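PDB 2HQB: transcriptional activator of comK gene from Bacillus halodurans, which probably acts in switching on the competence gene comK and, as a membrane lipoprotein with a substrate-binding-protein fold, may recognise a small ligand. Local coordinates for residues Ala170-Phe174 / Pro195-Ile200; Val161-Ala167 / Ala188-Tyr192; Gln138-Phe144 / Phe185-Gly189; Phe115-Val119 / Gln276-Ile281. All coordinates share one frame; numbering follows the deposited sequence.

In the fold
All four contacts lie in the domain built on the mixed sheet that holds strands 128-133, 155-160, 184-186 and 206-211. Interaction 1 pairs helices 167-178 and 193-203 on one face; interaction 2 joins the loops leading into those same helices, with about 10 Å between centres. Interaction 3 lays helix 139-150 against the other face of strand 184-186, and Phe144 passes the packing on to Gly117 of interaction 4, where helix 271-286 packs on the outside of helix 110-122. Centres of interactions 1 and 4 are about 24 Å apart. Along the chain, interactions 1 and 2 interleave, and interaction 4 encloses everything, tying the C-terminal helix to the helix-sheet-helix sandwich.

Interaction 1: Ala170-Phe174 / Pro195-Ile200; sequences ALELF and PVVEAI
Leu171 and Val196 mark the nearest backbone approach, their CA atoms 5.9 Å apart, and the axes of helical segments 170-174 and 195-200 run in broadly the same direction, 32° apart, with a closest approach of 9.8 Å. The side chains between them are apolar. Leu171 has CG beside its backbone N and anti to the carbonyl carbon, which sends CD2 across to the methyl CB of Ala199 and close to the carbonyl oxygen of Pro195. The same Ala199 methyl also meets the Phe174 ring, with CE2 4.0 Å from CB. Phe174 leaves its helix with CG anti to the backbone N (chi1 171°), so that its ring slants across Ile200: CE1 lies 3.6 Å from Ile200 CG1. At the N-terminal end of segment 170-174, Ala170 CB touches Val196 CG2 at 3.8 Å. Beneath the pair, Phe174 stacks edge-to-face on Phe185 of strand 184-186, and Val196 rests on Pro187. One helix leads into that strand and the other leaves it, so the two contacting segments belong to successive beta-alpha-beta crossovers on one face of the sheet, the layout of parallel alpha/beta domains in periplasmic-binding-protein folds.

Interaction 2: Val161-Ala167 / Ala188-Tyr192; sequences VGEWTDA and AGDGY
Tyr192 reaches from segment 188-192 along segment 161-167, touching Ala167 at its base and Val161 near its tip. Its CB packs 3.7 Å from Ala167 CA, at the start of helix 167-178. The side chain takes the cramped first torsion in which CG stands between backbone N and carbonyl carbon (chi1 57°), and this directs the ring along segment 161-167. CD2 then passes Trp164 O, and CE2 meets Glu163 O at 3.4 Å, the oxygen sitting at the ring edge near its plane. CE2 also carries the apolar touch, 3.6 Å from Val161 CG2, and the same methyl flanks CZ and OH. Finally OH forms a hydrogen bond with Ile132 O on strand 128-133. Trp164 makes a second approach: its CE3 edge faces Gly189 CA, 3.8 Å away and in the indole plane, while Phe135 stacks edge-to-face with the indole. Asp166 OD1 caps Lys169 N at the helix start. Chemically, then, the tyrosine edge meets Glu163 O, which a partly positive ring hydrogen would suit, and the indole edge meets Gly189 CA; the one clear polar bond of the tyrosine goes beyond both loops, to the sheet, and would fix where its buried hydroxyl end lies.

Interaction 3: Gln138-Phe144 / Phe185-Gly189; sequences QPEVEGF and FYPAG
Tyr186 OH meets the aliphatic CB of Glu140 at 3.6 Å, the carbon lying near the plane of the ring, while the hydrogen bond of this hydroxyl is with Thr226 OG1 on strand 222-228. The Glu140 chain bends at chi2 (93°) and crosses the tyrosine at about a right angle, sending its carboxylate past the ring, where OE1 has a weak hydrogen bond to Tyr210 OH. Farther along the helix, Phe144 and Tyr186 lie nearly parallel, their planes 10° apart. With centroids separated by 4.8 Å the rings are slid so far that they barely overlap. What fills the phenylalanine face instead is Tyr186 CB, a CH-pi contact 3.8 Å from the Phe144 ring centroid. Ala188 CB approaches the other face of the tyrosine ring, 4.0 Å above the plane toward its rim. The backbone turns sharply here, Pro187 and Ala188 each centring an inverse gamma turn, which is consistent with that position. Tyr186 is thus sandwiched between the helix and the chain leaving its own strand. Helix 139-150, which connects strand 128-133 to strand 155-160, is here laid over strand 184-186, which runs parallel to its neighbours, as in the three-layer alpha/beta/alpha domains of periplasmic-binding-protein folds.

Interaction 4: Phe115-Val119 / Gln276-Ile281; sequences FGGMV and QITDAI
Phe115 and Ile281 meet in a CH-pi contact: Ile281 CG1 stands 3.5 Å from the centroid of the Phe115 ring and only 12° off its normal, over the centre of one face. Around the ring, Ala280 CB touches Phe115 CE1 at 3.6 Å. The root of the same side chain is met by Ile277, whose CG2 lies 3.9 Å from Phe115 CB. Next to this, Met118, present as selenomethionine, bends at its last torsion (chi3 65°) to bring its terminal methyl CE within 3.6 Å of Ile277 CG1, the two side chains lying alongside with opposite directions. CE also brushes the aliphatic CG of Gln276. Behind these side chains the helices run antiparallel at 167°, their axes approaching to 10.2 Å, with Phe115 and Ile277 nearest in the backbone. A second shell then borders the contact. Phe255 stacks edge-to-face with Phe115 and also touches Ile281; Leu262 of strand 260-262 lies against both isoleucines; Tyr150 reaches Met118 and Gln276. Gly116 and Gly117 lie on the side of their helix turned to helix 139-150, where Phe144 packs against them. Since the side-chain atoms that meet across the helices are carbons, the contact should depend on shape complementarity and exclusion of water, with the ring face giving the weakly polarised isoleucine C-H a modest attractive partner.

Interaction 1: Ala170-Phe174 / Pro195-Ile200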
loop_
_atom_site.group_PDB
_atom_site.type_symbol
_atom_site.label_atom_id
_atom_site.label_comp_id
_atom_site.label_asym_id
_atom_site.label_seq_id
_atom_site.Cartn_x
_atom_site.Cartn_y
_atom_site.Cartn_z
ATOM N N ALA A 170 3.451 -17.095 8.420
ATOM C CA ALA A 170 2.926 -15.883 9.026
ATOM C C ALA A 170 2.067 -16.234 10.224
ATOM O O ALA A 170 2.071 -15.514 11.244
ATOM C CB ALA A 170 2.096 -15.112 8.013
ATOM N N LEU A 171 1.310 -17.326 10.103
ATOM C CA LEU A 171 0.460 -17.726 11.201
ATOM C C LEU A 171 1.327 -18.269 12.338
ATOM O O LEU A 171 1.017 -18.008 13.523
ATOM C CB LEU A 171 -0.591 -18.745 10.760
ATOM C CG LEU A 171 -1.879 -18.200 10.137
ATOM C CD1 LEU A 171 -2.580 -19.371 9.489
ATOM C CD2 LEU A 171 -2.800 -17.502 11.175
ATOM N N GLU A 172 2.405 -18.995 12.009
ATOM C CA GLU A 172 3.295 -19.488 13.065
ATOM C C GLU A 172 3.873 -18.290 13.831
ATOM O O GLU A 172 3.886 -18.283 15.062
ATOM C CB GLU A 172 4.444 -20.302 12.499
ATOM C CG GLU A 172 4.014 -21.547 11.784
ATOM C CD GLU A 172 5.161 -22.164 11.017
ATOM O OE1 GLU A 172 6.195 -22.454 11.667
ATOM O OE2 GLU A 172 5.037 -22.345 9.776
ATOM N N LEU A 173 4.352 -17.282 13.107
ATOM C CA LEU A 173 4.882 -16.093 13.747
ATOM C C LEU A 173 3.797 -15.469 14.635
ATOM O O LEU A 173 4.100 -14.954 15.712
ATOM C CB LEU A 173 5.358 -15.082 12.703
ATOM C CG LEU A 173 6.468 -15.551 11.760
ATOM C CD1 LEU A 173 6.785 -14.443 10.748
ATOM C CD2 LEU A 173 7.705 -15.932 12.556
ATOM N N PHE A 174 2.538 -15.504 14.200
ATOM C CA PHE A 174 1.459 -14.966 15.035
ATOM C C PHE A 174 1.435 -15.730 16.355
ATOM O O PHE A 174 1.466 -15.139 17.441
ATOM C CB PHE A 174 0.090 -15.141 14.380
ATOM C CG PHE A 174 -1.060 -14.788 15.293
ATOM C CD1 PHE A 174 -1.101 -13.542 15.941
ATOM C CD2 PHE A 174 -2.103 -15.690 15.504
ATOM C CE1 PHE A 174 -2.162 -13.201 16.779
ATOM C CE2 PHE A 174 -3.179 -15.373 16.342
ATOM C CZ PHE A 174 -3.215 -14.123 16.984
ATOM N N PRO A 195 -5.695 -14.010 6.434
ATOM C CA PRO A 195 -5.471 -15.251 7.182
ATOM C C PRO A 195 -5.063 -14.944 8.639
ATOM O O PRO A 195 -5.604 -15.516 9.584
ATOM C CB PRO A 195 -4.326 -15.898 6.417
ATOM C CG PRO A 195 -4.640 -15.560 5.006
ATOM C CD PRO A 195 -5.141 -14.118 5.074
ATOM N N VAL A 196 -4.120 -14.017 8.802
ATOM C CA VAL A 196 -3.637 -13.636 10.121
ATOM C C VAL A 196 -4.621 -12.746 10.875
ATOM O O VAL A 196 -4.730 -12.872 12.090
ATOM C CB VAL A 196 -2.252 -12.918 10.046
ATOM C CG1 VAL A 196 -1.925 -12.269 11.376
ATOM C CG2 VAL A 196 -1.147 -13.908 9.681
ATOM N N VAL A 197 -5.329 -11.850 10.184
ATOM C CA VAL A 197 -6.296 -10.995 10.880
ATOM C C VAL A 197 -7.358 -11.892 11.495
ATOM O O VAL A 197 -7.740 -11.725 12.649
ATOM C CB VAL A 197 -6.972 -9.958 9.935
ATOM C CG1 VAL A 197 -8.224 -9.457 10.543
ATOM C CG2 VAL A 197 -6.097 -8.775 9.769
ATOM N N GLU A 198 -7.829 -12.843 10.706
ATOM C CA GLU A 198 -8.820 -13.816 11.149
ATOM C C GLU A 198 -8.412 -14.512 12.454
ATOM O O GLU A 198 -9.123 -14.434 13.464
ATOM C CB GLU A 198 -8.968 -14.889 10.096
ATOM C CG GLU A 198 -10.372 -15.178 9.785
ATOM C CD GLU A 198 -10.874 -14.290 8.703
ATOM O OE1 GLU A 198 -10.631 -14.627 7.529
ATOM O OE2 GLU A 198 -11.497 -13.258 9.021
ATOM N N ALA A 199 -7.279 -15.224 12.391
ATOM C CA ALA A 199 -6.709 -15.958 13.522
ATOM C C ALA A 199 -6.680 -15.037 14.750
ATOM O O ALA A 199 -6.819 -15.477 15.895
ATOM C CB ALA A 199 -5.270 -16.462 13.163
ATOM N N ILE A 200 -6.502 -13.747 14.502
ATOM C CA ILE A 200 -6.484 -12.765 15.575
ATOM C C ILE A 200 -7.901 -12.584 16.087
ATOM O O ILE A 200 -8.168 -12.815 17.256
ATOM C CB ILE A 200 -5.955 -11.427 15.074
ATOM C CG1 ILE A 200 -4.497 -11.606 14.627
ATOM C CG2 ILE A 200 -6.093 -10.385 16.148
ATOM C CD1 ILE A 200 -3.923 -10.448 13.873
#

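Interaction 2: Val161-Ala167 / Ala188-Tyr192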
loop_
_atom_site.group_PDB
_atom_site.type_symbol
_atom_site.label_atom_id
_atom_site.label_comp_id
_atom_site.label_asym_id
_atom_site.label_seq_id
_atom_site.Cartn_x
_atom_site.Cartn_y
_atom_site.Cartn_z
ATOM N N VAL A 161 8.343 -12.682 7.685
ATOM C CA VAL A 161 7.926 -13.879 6.949
ATOM C C VAL A 161 8.878 -13.918 5.765
ATOM O O VAL A 161 9.355 -12.877 5.281
ATOM C CB VAL A 161 6.560 -13.752 6.334
ATOM C CG1 VAL A 161 6.228 -15.026 5.612
ATOM C CG2 VAL A 161 5.562 -13.424 7.357
ATOM N N GLY A 162 9.180 -15.088 5.258
ATOM C CA GLY A 162 10.089 -15.040 4.132
ATOM C C GLY A 162 9.534 -14.203 2.987
ATOM O O GLY A 162 10.281 -13.531 2.291
ATOM N N GLU A 163 8.215 -14.296 2.765
ATOM C CA GLU A 163 7.537 -13.556 1.690
ATOM C C GLU A 163 6.118 -13.017 1.969
ATOM O O GLU A 163 5.681 -12.949 3.114
ATOM C CB GLU A 163 7.500 -14.389 0.411
ATOM C CG GLU A 163 6.804 -13.613 -0.719
ATOM C CD GLU A 163 7.207 -14.054 -2.094
ATOM O OE1 GLU A 163 7.222 -15.296 -2.309
ATOM O OE2 GLU A 163 7.496 -13.158 -2.941
ATOM N N TRP A 164 5.405 -12.628 0.918
ATOM C CA TRP A 164 4.073 -12.067 1.071
ATOM C C TRP A 164 2.887 -13.024 1.031
ATOM O O TRP A 164 1.777 -12.646 1.394
ATOM C CB TRP A 164 3.803 -11.017 0.010
ATOM C CG TRP A 164 4.903 -10.099 -0.291
ATOM C CD1 TRP A 164 5.847 -10.248 -1.252
ATOM C CD2 TRP A 164 5.128 -8.817 0.303
ATOM N NE1 TRP A 164 6.645 -9.128 -1.311
ATOM C CE2 TRP A 164 6.225 -8.240 -0.359
ATOM C CE3 TRP A 164 4.511 -8.106 1.334
ATOM C CZ2 TRP A 164 6.716 -6.991 -0.023
ATOM C CZ3 TRP A 164 4.997 -6.876 1.663
ATOM C CH2 TRP A 164 6.093 -6.324 0.992
ATOM N N THR A 165 3.102 -14.254 0.604
ATOM C CA THR A 165 1.991 -15.171 0.496
ATOM C C THR A 165 2.017 -16.366 1.422
ATOM O O THR A 165 1.112 -17.213 1.351
ATOM C CB THR A 165 1.917 -15.699 -0.912
ATOM O OG1 THR A 165 3.207 -16.223 -1.273
ATOM C CG2 THR A 165 1.564 -14.598 -1.861
ATOM N N ASP A 166 3.022 -16.450 2.290
ATOM C CA ASP A 166 3.126 -17.589 3.204
ATOM C C ASP A 166 2.240 -17.497 4.476
ATOM O O ASP A 166 2.745 -17.287 5.582
ATOM C CB ASP A 166 4.582 -17.762 3.612
ATOM C CG ASP A 166 4.889 -19.166 4.073
ATOM O OD1 ASP A 166 3.943 -19.825 4.582
ATOM O OD2 ASP A 166 6.066 -19.599 3.927
ATOM N N ALA A 167 0.935 -17.687 4.326
ATOM C CA ALA A 167 0.021 -17.589 5.445
ATOM C C ALA A 167 0.396 -18.544 6.561
ATOM O O ALA A 167 0.141 -18.299 7.748
ATOM C CB ALA A 167 -1.417 -17.868 4.983
ATOM N N ALA A 188 1.769 -6.932 8.240
ATOM C CA ALA A 188 2.081 -6.153 7.066
ATOM C C ALA A 188 2.540 -6.894 5.828
ATOM O O ALA A 188 3.681 -6.717 5.353
ATOM C CB ALA A 188 3.092 -5.079 7.446
ATOM N N GLY A 189 1.624 -7.700 5.295
ATOM C CA GLY A 189 1.878 -8.474 4.085
ATOM C C GLY A 189 0.542 -8.672 3.427
ATOM O O GLY A 189 -0.300 -9.336 3.999
ATOM N N ASP A 190 0.324 -8.074 2.255
ATOM C CA ASP A 190 -0.978 -8.199 1.550
ATOM C C ASP A 190 -1.380 -9.634 1.393
ATOM O O ASP A 190 -2.496 -10.013 1.706
ATOM C CB ASP A 190 -0.922 -7.614 0.149
ATOM C CG ASP A 190 -0.659 -6.135 0.146
ATOM O OD1 ASP A 190 -1.642 -5.380 0.300
ATOM O OD2 ASP A 190 0.527 -5.752 -0.011
ATOM N N GLY A 191 -0.464 -10.438 0.892
ATOM C CA GLY A 191 -0.790 -11.835 0.730
ATOM C C GLY A 191 -1.433 -12.557 1.910
ATOM O O GLY A 191 -2.501 -13.147 1.734
ATOM N N TYR A 192 -0.820 -12.506 3.104
ATOM C CA TYR A 192 -1.352 -13.245 4.259
ATOM C C TYR A 192 -2.118 -12.450 5.252
ATOM O O TYR A 192 -2.579 -12.991 6.238
ATOM C CB TYR A 192 -0.221 -13.948 5.004
ATOM C CG TYR A 192 0.846 -12.998 5.456
ATOM C CD1 TYR A 192 0.591 -12.035 6.458
ATOM C CD2 TYR A 192 2.102 -13.004 4.840
ATOM C CE1 TYR A 192 1.576 -11.099 6.816
ATOM C CE2 TYR A 192 3.096 -12.072 5.186
ATOM C CZ TYR A 192 2.824 -11.125 6.170
ATOM O OH TYR A 192 3.790 -10.198 6.476
#

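Interaction 3: Gln138-Phe144 / Phe185-Gly189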
loop_
_atom_site.group_PDB
_atom_site.type_symbol
_atom_site.label_atom_id
_atom_site.label_comp_id
_atom_site.label_asym_id
_atom_site.label_seq_id
_atom_site.Cartn_x
_atom_site.Cartn_y
_atom_site.Cartn_z
ATOM N N GLN A 138 10.857 -2.888 4.695
ATOM C CA GLN A 138 9.534 -2.278 4.690
ATOM C C GLN A 138 9.496 -1.103 5.678
ATOM O O GLN A 138 9.600 -1.291 6.895
ATOM C CB GLN A 138 8.458 -3.328 5.046
ATOM C CG GLN A 138 8.207 -4.363 3.951
ATOM C CD GLN A 138 7.167 -5.417 4.306
ATOM O OE1 GLN A 138 6.055 -5.113 4.757
ATOM N NE2 GLN A 138 7.522 -6.671 4.082
ATOM N N PRO A 139 9.372 0.132 5.164
ATOM C CA PRO A 139 9.318 1.336 5.989
ATOM C C PRO A 139 8.337 1.197 7.133
ATOM O O PRO A 139 8.692 1.482 8.272
ATOM C CB PRO A 139 8.905 2.398 4.989
ATOM C CG PRO A 139 9.679 1.999 3.824
ATOM C CD PRO A 139 9.375 0.513 3.744
ATOM N N GLU A 140 7.112 0.762 6.825
ATOM C CA GLU A 140 6.069 0.554 7.830
ATOM C C GLU A 140 6.605 -0.131 9.104
ATOM O O GLU A 140 6.137 0.158 10.215
ATOM C CB GLU A 140 4.951 -0.334 7.272
ATOM C CG GLU A 140 4.675 -0.213 5.766
ATOM C CD GLU A 140 5.427 -1.230 4.895
ATOM O OE1 GLU A 140 5.494 -2.420 5.280
ATOM O OE2 GLU A 140 5.930 -0.841 3.809
ATOM N N VAL A 141 7.566 -1.046 8.950
ATOM C CA VAL A 141 8.085 -1.730 10.120
ATOM C C VAL A 141 8.729 -0.737 11.106
ATOM O O VAL A 141 8.468 -0.814 12.302
ATOM C CB VAL A 141 9.093 -2.856 9.742
ATOM C CG1 VAL A 141 9.518 -3.644 10.989
ATOM C CG2 VAL A 141 8.460 -3.795 8.762
ATOM N N GLU A 142 9.547 0.195 10.612
ATOM C CA GLU A 142 10.206 1.174 11.494
ATOM C C GLU A 142 9.178 2.115 12.090
ATOM O O GLU A 142 8.995 2.198 13.300
ATOM C CB GLU A 142 11.260 2.019 10.750
ATOM C CG GLU A 142 12.572 1.308 10.374
ATOM C CD GLU A 142 12.569 0.673 8.952
ATOM O OE1 GLU A 142 11.708 -0.201 8.656
ATOM O OE2 GLU A 142 13.448 1.054 8.132
ATOM N N GLY A 143 8.509 2.833 11.218
ATOM C CA GLY A 143 7.510 3.761 11.671
ATOM C C GLY A 143 6.567 3.142 12.662
ATOM O O GLY A 143 6.043 3.853 13.494
ATOM N N PHE A 144 6.351 1.834 12.591
ATOM C CA PHE A 144 5.424 1.183 13.516
ATOM C C PHE A 144 5.997 1.134 14.916
ATOM O O PHE A 144 5.348 1.512 15.866
ATOM C CB PHE A 144 5.111 -0.244 13.077
ATOM C CG PHE A 144 4.027 -0.894 13.886
ATOM C CD1 PHE A 144 2.678 -0.688 13.564
ATOM C CD2 PHE A 144 4.348 -1.735 14.965
ATOM C CE1 PHE A 144 1.638 -1.326 14.305
ATOM C CE2 PHE A 144 3.331 -2.381 15.718
ATOM C CZ PHE A 144 1.964 -2.174 15.379
ATOM N N PHE A 185 -1.557 -6.724 16.821
ATOM C CA PHE A 185 -0.747 -7.109 15.666
ATOM C C PHE A 185 -0.889 -6.272 14.362
ATOM O O PHE A 185 -1.955 -5.727 14.017
ATOM C CB PHE A 185 -0.979 -8.583 15.369
ATOM C CG PHE A 185 -0.693 -9.492 16.538
ATOM C CD1 PHE A 185 -1.604 -9.622 17.582
ATOM C CD2 PHE A 185 0.457 -10.276 16.562
ATOM C CE1 PHE A 185 -1.381 -10.530 18.631
ATOM C CE2 PHE A 185 0.691 -11.190 17.606
ATOM C CZ PHE A 185 -0.234 -11.315 18.639
ATOM N N TYR A 186 0.238 -6.152 13.666
ATOM C CA TYR A 186 0.327 -5.422 12.410
ATOM C C TYR A 186 0.864 -6.436 11.409
ATOM O O TYR A 186 2.079 -6.549 11.237
ATOM C CB TYR A 186 1.317 -4.261 12.551
ATOM C CG TYR A 186 1.361 -3.361 11.344
ATOM C CD1 TYR A 186 0.200 -3.091 10.598
ATOM C CD2 TYR A 186 2.545 -2.752 10.946
ATOM C CE1 TYR A 186 0.225 -2.222 9.476
ATOM C CE2 TYR A 186 2.568 -1.883 9.828
ATOM C CZ TYR A 186 1.401 -1.630 9.111
ATOM O OH TYR A 186 1.422 -0.755 8.055
ATOM N N PRO A 187 -0.026 -7.215 10.763
ATOM C CA PRO A 187 0.463 -8.217 9.791
ATOM C C PRO A 187 0.607 -7.554 8.422
ATOM O O PRO A 187 -0.288 -7.598 7.577
ATOM C CB PRO A 187 -0.590 -9.322 9.880
ATOM C CG PRO A 187 -1.875 -8.558 10.221
ATOM C CD PRO A 187 -1.481 -7.331 11.014
ATOM N N ALA A 188 1.769 -6.932 8.240
ATOM C CA ALA A 188 2.081 -6.153 7.066
ATOM C C ALA A 188 2.540 -6.894 5.828
ATOM O O ALA A 188 3.681 -6.717 5.353
ATOM C CB ALA A 188 3.092 -5.079 7.446
ATOM N N GLY A 189 1.624 -7.700 5.295
ATOM C CA GLY A 189 1.878 -8.474 4.085
ATOM C C GLY A 189 0.542 -8.672 3.427
ATOM O O GLY A 189 -0.300 -9.336 3.999
#

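Interaction 4: Phe115-Val119 / Gln276-Ile281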
loop_
_atom_site.group_PDB
_atom_site.type_symbol
_atom_site.label_atom_id
_atom_site.label_comp_id
_atom_site.label_asym_id
_atom_site.label_seq_id
_atom_site.Cartn_x
_atom_site.Cartn_y
_atom_site.Cartn_z
ATOM N N PHE A 115 1.911 6.301 12.867
ATOM C CA PHE A 115 0.582 6.596 13.391
ATOM C C PHE A 115 -0.220 5.350 13.724
ATOM O O PHE A 115 -0.988 5.349 14.692
ATOM C CB PHE A 115 -0.192 7.444 12.386
ATOM C CG PHE A 115 0.491 8.708 12.049
ATOM C CD1 PHE A 115 0.768 9.628 13.045
ATOM C CD2 PHE A 115 0.951 8.936 10.772
ATOM C CE1 PHE A 115 1.499 10.748 12.781
ATOM C CE2 PHE A 115 1.691 10.067 10.492
ATOM C CZ PHE A 115 1.969 10.977 11.506
ATOM N N GLY A 116 -0.062 4.308 12.900
ATOM C CA GLY A 116 -0.748 3.049 13.124
ATOM C C GLY A 116 -0.215 2.438 14.408
ATOM O O GLY A 116 -0.969 1.902 15.223
ATOM N N GLY A 117 1.102 2.520 14.576
ATOM C CA GLY A 117 1.736 2.013 15.777
ATOM C C GLY A 117 1.311 2.786 17.028
ATOM O O GLY A 117 1.320 2.230 18.134
HETATM N N MSE A 118 0.949 4.064 16.898
HETATM C CA MSE A 118 0.511 4.777 18.104
HETATM C C MSE A 118 -0.785 4.122 18.597
HETATM O O MSE A 118 -0.893 3.737 19.771
HETATM C CB MSE A 118 0.266 6.264 17.843
HETATM C CG MSE A 118 1.520 7.132 17.800
HETATM SE SE MSE A 118 1.168 8.897 16.935
HETATM C CE MSE A 118 -0.093 9.663 18.227
ATOM N N VAL A 119 -1.757 3.981 17.696
ATOM C CA VAL A 119 -3.022 3.351 18.045
ATOM C C VAL A 119 -2.714 1.961 18.608
ATOM O O VAL A 119 -3.202 1.569 19.663
ATOM C CB VAL A 119 -3.944 3.153 16.819
ATOM C CG1 VAL A 119 -5.295 2.670 17.290
ATOM C CG2 VAL A 119 -4.088 4.418 16.019
ATOM N N GLN A 276 -5.630 12.576 19.219
ATOM C CA GLN A 276 -4.189 12.717 19.309
ATOM C C GLN A 276 -3.476 12.469 17.977
ATOM O O GLN A 276 -2.655 13.294 17.536
ATOM C CB GLN A 276 -3.653 11.768 20.368
ATOM C CG GLN A 276 -2.210 12.026 20.666
ATOM C CD GLN A 276 -1.799 11.382 21.948
ATOM O OE1 GLN A 276 -2.629 10.796 22.644
ATOM N NE2 GLN A 276 -0.517 11.483 22.283
ATOM N N ILE A 277 -3.809 11.331 17.355
ATOM C CA ILE A 277 -3.265 10.892 16.067
ATOM C C ILE A 277 -3.766 11.766 14.926
ATOM O O ILE A 277 -2.980 12.286 14.124
ATOM C CB ILE A 277 -3.699 9.458 15.784
ATOM C CG1 ILE A 277 -3.251 8.584 16.941
ATOM C CG2 ILE A 277 -3.142 8.972 14.448
ATOM C CD1 ILE A 277 -3.562 7.160 16.747
ATOM N N THR A 278 -5.084 11.909 14.855
ATOM C CA THR A 278 -5.696 12.724 13.829
ATOM C C THR A 278 -4.951 14.060 13.805
ATOM O O THR A 278 -4.759 14.669 12.743
ATOM C CB THR A 278 -7.182 12.942 14.129
ATOM O OG1 THR A 278 -7.721 11.778 14.774
ATOM C CG2 THR A 278 -7.947 13.150 12.826
ATOM N N ASP A 279 -4.500 14.496 14.980
ATOM C CA ASP A 279 -3.749 15.746 15.093
ATOM C C ASP A 279 -2.284 15.567 14.699
ATOM O O ASP A 279 -1.705 16.433 14.024
ATOM C CB ASP A 279 -3.846 16.312 16.512
ATOM C CG ASP A 279 -5.246 16.806 16.842
ATOM O OD1 ASP A 279 -6.007 17.056 15.878
ATOM O OD2 ASP A 279 -5.578 16.953 18.046
ATOM N N ALA A 280 -1.684 14.450 15.105
ATOM C CA ALA A 280 -0.292 14.175 14.749
ATOM C C ALA A 280 -0.186 14.102 13.228
ATOM O O ALA A 280 0.760 14.629 12.628
ATOM C CB ALA A 280 0.164 12.866 15.364
ATOM N N ILE A 281 -1.172 13.457 12.610
ATOM C CA ILE A 281 -1.188 13.316 11.167
ATOM C C ILE A 281 -1.254 14.690 10.493
ATOM O O ILE A 281 -0.429 15.023 9.618
ATOM C CB ILE A 281 -2.368 12.385 10.736
ATOM C CG1 ILE A 281 -2.001 10.943 11.106
ATOM C CG2 ILE A 281 -2.612 12.457 9.221
ATOM C CD1 ILE A 281 -3.167 10.056 11.295
#